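Local coordinates for bacterial regulatory proteins, TetR family (Nitrosomonas europaea, PDB 3NI7), which probably binds DNA through an N-terminal helix-turn-helix domain and regulates transcription, as other members of the TetR family do, at residues 18-22 with 23-27; 84-87 with 88-92. All coordinates share one frame; numbering follows the deposited sequence.

Contact 1: 18-22 with 23-27; sequences ELAAH and TSWEA
T23 and L19 meet where the first helix of the TetR-type DNA-binding domain, 7-22, ends and the chain turns into the loop that leads to helix 30-36, just ahead of the predicted helix-turn-helix motif, 29-48. T23 N donates to L19 O at 3.1 Å with an N-H...O angle of 146°, the last regular turn, and T23 itself is the first residue to abandon helical backbone angles. Its side chain folds back over this end. CB lies 3.7 Å from L19 O, across the turn. The CG2 branch is anti to the carbonyl carbon and lies beside the backbone N, near H22. OG1, held between the backbone N and the carbonyl carbon by a chi1 of 62°, reaches back to L19 O at 2.9 Å; S24 O is also near OG1, at 3.2 Å, so which of the two takes the proton is not settled. One turn back from S24, A20 CA approaches S24 O at 3.2 Å in a CA-H...O contact. W25 brings its indole alongside A20, CG anti to its own N (chi1 174°), and its six-membered ring presents an edge to the methyl of A20. V101 and M105 of helix 99-108 pack on A20 and W25, joining this corner to the rest of the chain, while K51 forms a cation-pi contact with W25. At that edge of the indole, A20 CB lies 4.1 Å from W25 CE3, near the plane of the ring.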
ATOM      1  N   GLU A  18     -23.630  -1.002  11.150  1.00 83.07           N
ATOM      2  CA  GLU A  18     -24.590   0.087  11.299  1.00 85.21           C
ATOM      3  C   GLU A  18     -24.240   1.040  12.442  1.00 85.48           C
ATOM      4  O   GLU A  18     -24.088   2.228  12.222  1.00 86.94           O
ATOM      5  CB  GLU A  18     -25.986  -0.480  11.429  1.00 86.22           C
ATOM      6  CG  GLU A  18     -26.505  -0.824  10.051  1.00 91.11           C
ATOM      7  CD  GLU A  18     -27.498  -1.960   9.992  1.00 97.35           C
ATOM      8  OE1 GLU A  18     -28.705  -1.722  10.340  1.00103.95           O
ATOM      9  OE2 GLU A  18     -27.054  -3.075   9.574  1.00 98.14           O
ATOM     10  N   LEU A  19     -24.042   0.520  13.645  1.00 84.55           N
ATOM     11  CA  LEU A  19     -23.689   1.390  14.774  1.00 86.20           C
ATOM     12  C   LEU A  19     -22.536   2.325  14.441  1.00 87.23           C
ATOM     13  O   LEU A  19     -22.567   3.512  14.752  1.00 89.65           O
ATOM     14  CB  LEU A  19     -23.242   0.581  15.998  1.00 85.72           C
ATOM     15  CG  LEU A  19     -24.117  -0.380  16.819  1.00 85.86           C
ATOM     16  CD1 LEU A  19     -23.308  -1.129  17.874  1.00 85.50           C
ATOM     17  CD2 LEU A  19     -25.291   0.374  17.454  1.00 90.46           C
ATOM     18  N   ALA A  20     -21.512   1.763  13.818  1.00 86.12           N
ATOM     19  CA  ALA A  20     -20.323   2.529  13.426  1.00 88.31           C
ATOM     20  C   ALA A  20     -20.699   3.672  12.492  1.00 90.94           C
ATOM     21  O   ALA A  20     -20.268   4.814  12.650  1.00 93.43           O
ATOM     22  CB  ALA A  20     -19.295   1.633  12.724  1.00 86.86           C
ATOM     23  N   ALA A  21     -21.521   3.338  11.520  1.00 90.83           N
ATOM     24  CA  ALA A  21     -21.979   4.327  10.592  1.00 94.17           C
ATOM     25  C   ALA A  21     -22.499   5.547  11.337  1.00 97.15           C
ATOM     26  O   ALA A  21     -21.980   6.639  11.188  1.00100.27           O
ATOM     27  CB  ALA A  21     -23.067   3.761   9.714  1.00 94.00           C
ATOM     28  N   HIS A  22     -23.495   5.358  12.190  1.00 97.48           N
ATOM     29  CA  HIS A  22     -24.159   6.505  12.844  1.00101.13           C
ATOM     30  C   HIS A  22     -23.208   7.258  13.744  1.00102.50           C
ATOM     31  O   HIS A  22     -23.377   8.450  13.977  1.00106.67           O
ATOM     32  CB  HIS A  22     -25.330   6.090  13.725  1.00101.18           C
ATOM     33  CG  HIS A  22     -26.375   5.312  13.011  1.00101.91           C
ATOM     34  ND1 HIS A  22     -27.032   5.798  11.902  1.00106.99           N
ATOM     35  CD2 HIS A  22     -26.885   4.086  13.249  1.00100.73           C
ATOM     36  CE1 HIS A  22     -27.904   4.894  11.487  1.00107.61           C
ATOM     37  NE2 HIS A  22     -27.831   3.846  12.285  1.00103.17           N
ATOM     38  N   THR A  23     -22.235   6.555  14.296  1.00100.11           N
ATOM     39  CA  THR A  23     -21.303   7.194  15.211  1.00101.86           C
ATOM     40  C   THR A  23     -19.885   7.217  14.699  1.00102.00           C
ATOM     41  O   THR A  23     -19.500   8.178  14.076  1.00105.44           O
ATOM     42  CB  THR A  23     -21.381   6.537  16.589  1.00 99.88           C
ATOM     43  OG1 THR A  23     -21.002   5.161  16.486  1.00 95.97           O
ATOM     44  CG2 THR A  23     -22.758   6.615  17.023  1.00 99.51           C
ATOM     45  N   SER A  24     -19.119   6.190  15.014  1.00 99.65           N
ATOM     46  CA  SER A  24     -17.886   5.878  14.339  1.00100.14           C
ATOM     47  C   SER A  24     -17.569   4.435  14.729  1.00 97.23           C
ATOM     48  O   SER A  24     -18.298   3.809  15.488  1.00 95.93           O
ATOM     49  CB  SER A  24     -16.705   6.793  14.684  1.00104.75           C
ATOM     50  OG  SER A  24     -16.446   6.806  16.062  1.00105.73           O
ATOM     51  N   TRP A  25     -16.500   3.900  14.165  1.00 97.58           N
ATOM     52  CA  TRP A  25     -15.987   2.595  14.504  1.00 95.22           C
ATOM     53  C   TRP A  25     -15.397   2.649  15.914  1.00 97.46           C
ATOM     54  O   TRP A  25     -15.833   1.889  16.824  1.00 96.54           O
ATOM     55  CB  TRP A  25     -14.918   2.182  13.487  1.00 96.74           C
ATOM     56  CG  TRP A  25     -14.242   0.951  13.823  1.00 95.10           C
ATOM     57  CD1 TRP A  25     -12.936   0.795  14.130  1.00 97.98           C
ATOM     58  CD2 TRP A  25     -14.843  -0.329  13.922  1.00 90.70           C
ATOM     59  NE1 TRP A  25     -12.677  -0.520  14.417  1.00 96.61           N
ATOM     60  CE2 TRP A  25     -13.840  -1.227  14.306  1.00 91.98           C
ATOM     61  CE3 TRP A  25     -16.139  -0.805  13.727  1.00 87.74           C
ATOM     62  CZ2 TRP A  25     -14.092  -2.571  14.503  1.00 91.59           C
ATOM     63  CZ3 TRP A  25     -16.395  -2.145  13.927  1.00 85.69           C
ATOM     64  CH2 TRP A  25     -15.387  -3.010  14.313  1.00 88.18           C
ATOM     65  N   GLU A  26     -14.426   3.543  16.120  1.00101.44           N
ATOM     66  CA  GLU A  26     -13.821   3.744  17.455  1.00104.44           C
ATOM     67  C   GLU A  26     -14.839   3.740  18.586  1.00102.91           C
ATOM     68  O   GLU A  26     -14.625   3.115  19.607  1.00103.23           O
ATOM     69  CB  GLU A  26     -13.079   5.059  17.516  1.00110.14           C
ATOM     70  CG  GLU A  26     -12.420   5.325  18.842  1.00115.78           C
ATOM     71  CD  GLU A  26     -12.603   6.756  19.299  1.00122.52           C
ATOM     72  OE1 GLU A  26     -12.335   7.691  18.484  1.00123.91           O
ATOM     73  OE2 GLU A  26     -13.006   6.929  20.484  1.00125.65           O
ATOM     74  N   ALA A  27     -15.955   4.423  18.379  1.00101.92           N
ATOM     75  CA  ALA A  27     -17.040   4.495  19.357  1.00101.51           C
ATOM     76  C   ALA A  27     -17.761   3.157  19.624  1.00 97.97           C
ATOM     77  O   ALA A  27     -18.521   3.027  20.630  1.00 97.94           O
ATOM     78  CB  ALA A  27     -18.052   5.521  18.909  1.00101.99           C
TER

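Contact 2: 84-87 with 88-92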
ATOM      1  N   ILE A  84      -9.781 -11.168 -12.876  1.00 84.03           N
ATOM      2  CA  ILE A  84      -9.215 -10.481 -11.748  1.00 80.15           C
ATOM      3  C   ILE A  84      -9.928  -9.191 -11.452  1.00 78.92           C
ATOM      4  O   ILE A  84     -10.147  -8.898 -10.310  1.00 77.48           O
ATOM      5  CB  ILE A  84      -7.767 -10.148 -11.980  1.00 79.39           C
ATOM      6  CG1 ILE A  84      -6.969 -11.446 -12.026  1.00 81.48           C
ATOM      7  CG2 ILE A  84      -7.275  -9.250 -10.872  1.00 76.29           C
ATOM      8  CD1 ILE A  84      -5.564 -11.329 -12.585  1.00 84.60           C
ATOM      9  N   HIS A  85     -10.250  -8.383 -12.468  1.00 80.31           N
ATOM     10  CA  HIS A  85     -10.978  -7.116 -12.235  1.00 79.50           C
ATOM     11  C   HIS A  85     -12.356  -7.385 -11.635  1.00 80.05           C
ATOM     12  O   HIS A  85     -12.855  -6.637 -10.796  1.00 78.89           O
ATOM     13  CB  HIS A  85     -11.115  -6.358 -13.537  1.00 81.22           C
ATOM     14  CG  HIS A  85     -11.831  -5.047 -13.422  1.00 81.15           C
ATOM     15  ND1 HIS A  85     -13.172  -4.910 -13.704  1.00 82.05           N
ATOM     16  CD2 HIS A  85     -11.373  -3.798 -13.140  1.00 81.37           C
ATOM     17  CE1 HIS A  85     -13.513  -3.639 -13.559  1.00 82.65           C
ATOM     18  NE2 HIS A  85     -12.440  -2.943 -13.232  1.00 81.78           N
ATOM     19  N   HIS A  86     -12.980  -8.460 -12.066  1.00 82.07           N
ATOM     20  CA  HIS A  86     -14.298  -8.738 -11.607  1.00 83.91           C
ATOM     21  C   HIS A  86     -14.285  -9.134 -10.121  1.00 82.74           C
ATOM     22  O   HIS A  86     -15.090  -8.638  -9.314  1.00 83.25           O
ATOM     23  CB  HIS A  86     -14.916  -9.819 -12.460  1.00 87.58           C
ATOM     24  CG  HIS A  86     -16.395  -9.881 -12.319  1.00 93.79           C
ATOM     25  ND1 HIS A  86     -17.019 -10.039 -11.089  1.00 96.09           N
ATOM     26  CD2 HIS A  86     -17.388  -9.752 -13.237  1.00100.84           C
ATOM     27  CE1 HIS A  86     -18.332 -10.024 -11.260  1.00 99.94           C
ATOM     28  NE2 HIS A  86     -18.582  -9.854 -12.551  1.00103.18           N
ATOM     29  N   LEU A  87     -13.380 -10.025  -9.736  1.00 81.59           N
ATOM     30  CA  LEU A  87     -13.308 -10.453  -8.348  1.00 80.09           C
ATOM     31  C   LEU A  87     -12.955  -9.296  -7.442  1.00 78.42           C
ATOM     32  O   LEU A  87     -13.481  -9.201  -6.354  1.00 78.84           O
ATOM     33  CB  LEU A  87     -12.260 -11.543  -8.163  1.00 79.79           C
ATOM     34  CG  LEU A  87     -12.470 -12.812  -8.990  1.00 81.11           C
ATOM     35  CD1 LEU A  87     -11.210 -13.679  -8.952  1.00 78.08           C
ATOM     36  CD2 LEU A  87     -13.733 -13.528  -8.482  1.00 79.93           C
ATOM     37  N   ILE A  88     -12.039  -8.430  -7.846  1.00 77.97           N
ATOM     38  CA  ILE A  88     -11.612  -7.394  -6.921  1.00 77.22           C
ATOM     39  C   ILE A  88     -12.788  -6.480  -6.705  1.00 78.84           C
ATOM     40  O   ILE A  88     -13.116  -6.077  -5.563  1.00 79.38           O
ATOM     41  CB  ILE A  88     -10.379  -6.614  -7.379  1.00 76.50           C
ATOM     42  CG1 ILE A  88      -9.133  -7.531  -7.361  1.00 76.13           C
ATOM     43  CG2 ILE A  88     -10.122  -5.471  -6.413  1.00 74.78           C
ATOM     44  CD1 ILE A  88      -7.878  -6.895  -8.070  1.00 76.74           C
HETATM   45  N   MSE A  89     -13.496  -6.232  -7.783  1.00 80.91           N
HETATM   46  CA  MSE A  89     -14.654  -5.367  -7.676  1.00 83.27           C
HETATM   47  C   MSE A  89     -15.722  -5.949  -6.752  1.00 83.00           C
HETATM   48  O   MSE A  89     -16.181  -5.244  -5.884  1.00 83.94           O
HETATM   49  CB  MSE A  89     -15.213  -4.985  -9.072  1.00 86.44           C
HETATM   50  CG  MSE A  89     -14.374  -3.931  -9.826  1.00 90.00           C
HETATM   51 SE   MSE A  89     -13.615  -2.469  -8.713  1.00103.33          SE
HETATM   52  CE  MSE A  89     -15.239  -1.772  -7.798  1.00100.18           C
ATOM     53  N   ILE A  90     -16.060  -7.234  -6.886  1.00 82.75           N
ATOM     54  CA  ILE A  90     -16.999  -7.881  -5.945  1.00 82.66           C
ATOM     55  C   ILE A  90     -16.528  -7.665  -4.519  1.00 79.68           C
ATOM     56  O   ILE A  90     -17.268  -7.318  -3.626  1.00 79.92           O
ATOM     57  CB  ILE A  90     -17.098  -9.391  -6.149  1.00 83.67           C
ATOM     58  CG1 ILE A  90     -17.786  -9.734  -7.455  1.00 87.75           C
ATOM     59  CG2 ILE A  90     -17.941  -9.965  -5.083  1.00 86.15           C
ATOM     60  CD1 ILE A  90     -19.279  -9.557  -7.397  1.00 90.97           C
ATOM     61  N   TRP A  91     -15.260  -7.850  -4.309  1.00 77.22           N
ATOM     62  CA  TRP A  91     -14.725  -7.669  -2.975  1.00 75.89           C
ATOM     63  C   TRP A  91     -14.986  -6.233  -2.518  1.00 75.53           C
ATOM     64  O   TRP A  91     -15.439  -6.005  -1.397  1.00 74.92           O
ATOM     65  CB  TRP A  91     -13.227  -7.939  -3.015  1.00 74.84           C
ATOM     66  CG  TRP A  91     -12.598  -8.171  -1.746  1.00 73.18           C
ATOM     67  CD1 TRP A  91     -12.723  -9.264  -0.988  1.00 75.82           C
ATOM     68  CD2 TRP A  91     -11.645  -7.327  -1.100  1.00 72.51           C
ATOM     69  NE1 TRP A  91     -11.932  -9.159   0.139  1.00 75.75           N
ATOM     70  CE2 TRP A  91     -11.264  -7.972   0.095  1.00 73.47           C
ATOM     71  CE3 TRP A  91     -11.073  -6.084  -1.418  1.00 73.90           C
ATOM     72  CZ2 TRP A  91     -10.366  -7.418   0.992  1.00 73.84           C
ATOM     73  CZ3 TRP A  91     -10.185  -5.516  -0.540  1.00 74.10           C
ATOM     74  CH2 TRP A  91      -9.838  -6.183   0.669  1.00 75.45           C
ATOM     75  N   LEU A  92     -14.708  -5.251  -3.378  1.00 75.23           N
ATOM     76  CA  LEU A  92     -14.858  -3.863  -2.913  1.00 75.98           C
ATOM     77  C   LEU A  92     -16.307  -3.427  -2.790  1.00 77.82           C
ATOM     78  O   LEU A  92     -16.650  -2.659  -1.892  1.00 79.31           O
ATOM     79  CB  LEU A  92     -14.064  -2.924  -3.756  1.00 76.08           C
ATOM     80  CG  LEU A  92     -12.550  -3.065  -3.518  1.00 75.69           C
ATOM     81  CD1 LEU A  92     -11.783  -2.686  -4.794  1.00 74.19           C
ATOM     82  CD2 LEU A  92     -12.103  -2.204  -2.352  1.00 75.34           C
TER
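Helix 80-96 runs through the buried part of the regulator, and four i to i+4 backbone bonds join its residues 84-87 to 88-92. The straightest of them is I90 N to H86 O, 3.0 Å with an N-H...O angle of 170°. Side chains one turn apart pair up outside this spine. I84 and I88 lie side by side and point the same way, with I84 CG2 3.7 Å from I88 CD1. On another side M89, a selenomethionine, lays its CG over one face of the H85 imidazole, a CH-pi contact 4.1 Å from the ring centroid and 19° off the normal; bends at chi2 and chi3 leave the selenium at an oblique 5.1 Å from the same centroid. H85 NE2 is hydrogen-bonded to the carbonyl O of R175, which helps fix the ring. H86 meets I90 differently: CG1 of I90 comes to the edge of the imidazole, near its plane, 3.7 Å from ND1. L87 packs on W131 and V132 of helix 115-135, whereas W91 gives its NE1 to D63 of helix 51-69 and meets Y156 and F160 of helix 149-164. With neighbours on several sides, helix 80-96 sits centrally in an all-helical bundle, as in the C-terminal domains of TetR regulators.

In the fold
From the N terminus, the chain first reaches contact 1, which closes the end of helix 7-22 and turns it toward helix 30-36. Helices 41-47 and 51-69 follow before helix 80-96 carries contact 2, a local contact between successive turns that closes no loop. The two are in series, neither nested nor crossed, on opposite sides of the chain's centre, with their centres about 26 Å and nearest atoms about 15 Å apart. Helix 51-69 bridges them: its K51 meets W25 of contact 1, and its D63 and R65 meet contact 2. Contact 1 also joins the DNA-binding part to helix 99-108, while contact 2 packs helix 80-96 against helices 115-135, 149-164 and 172-187.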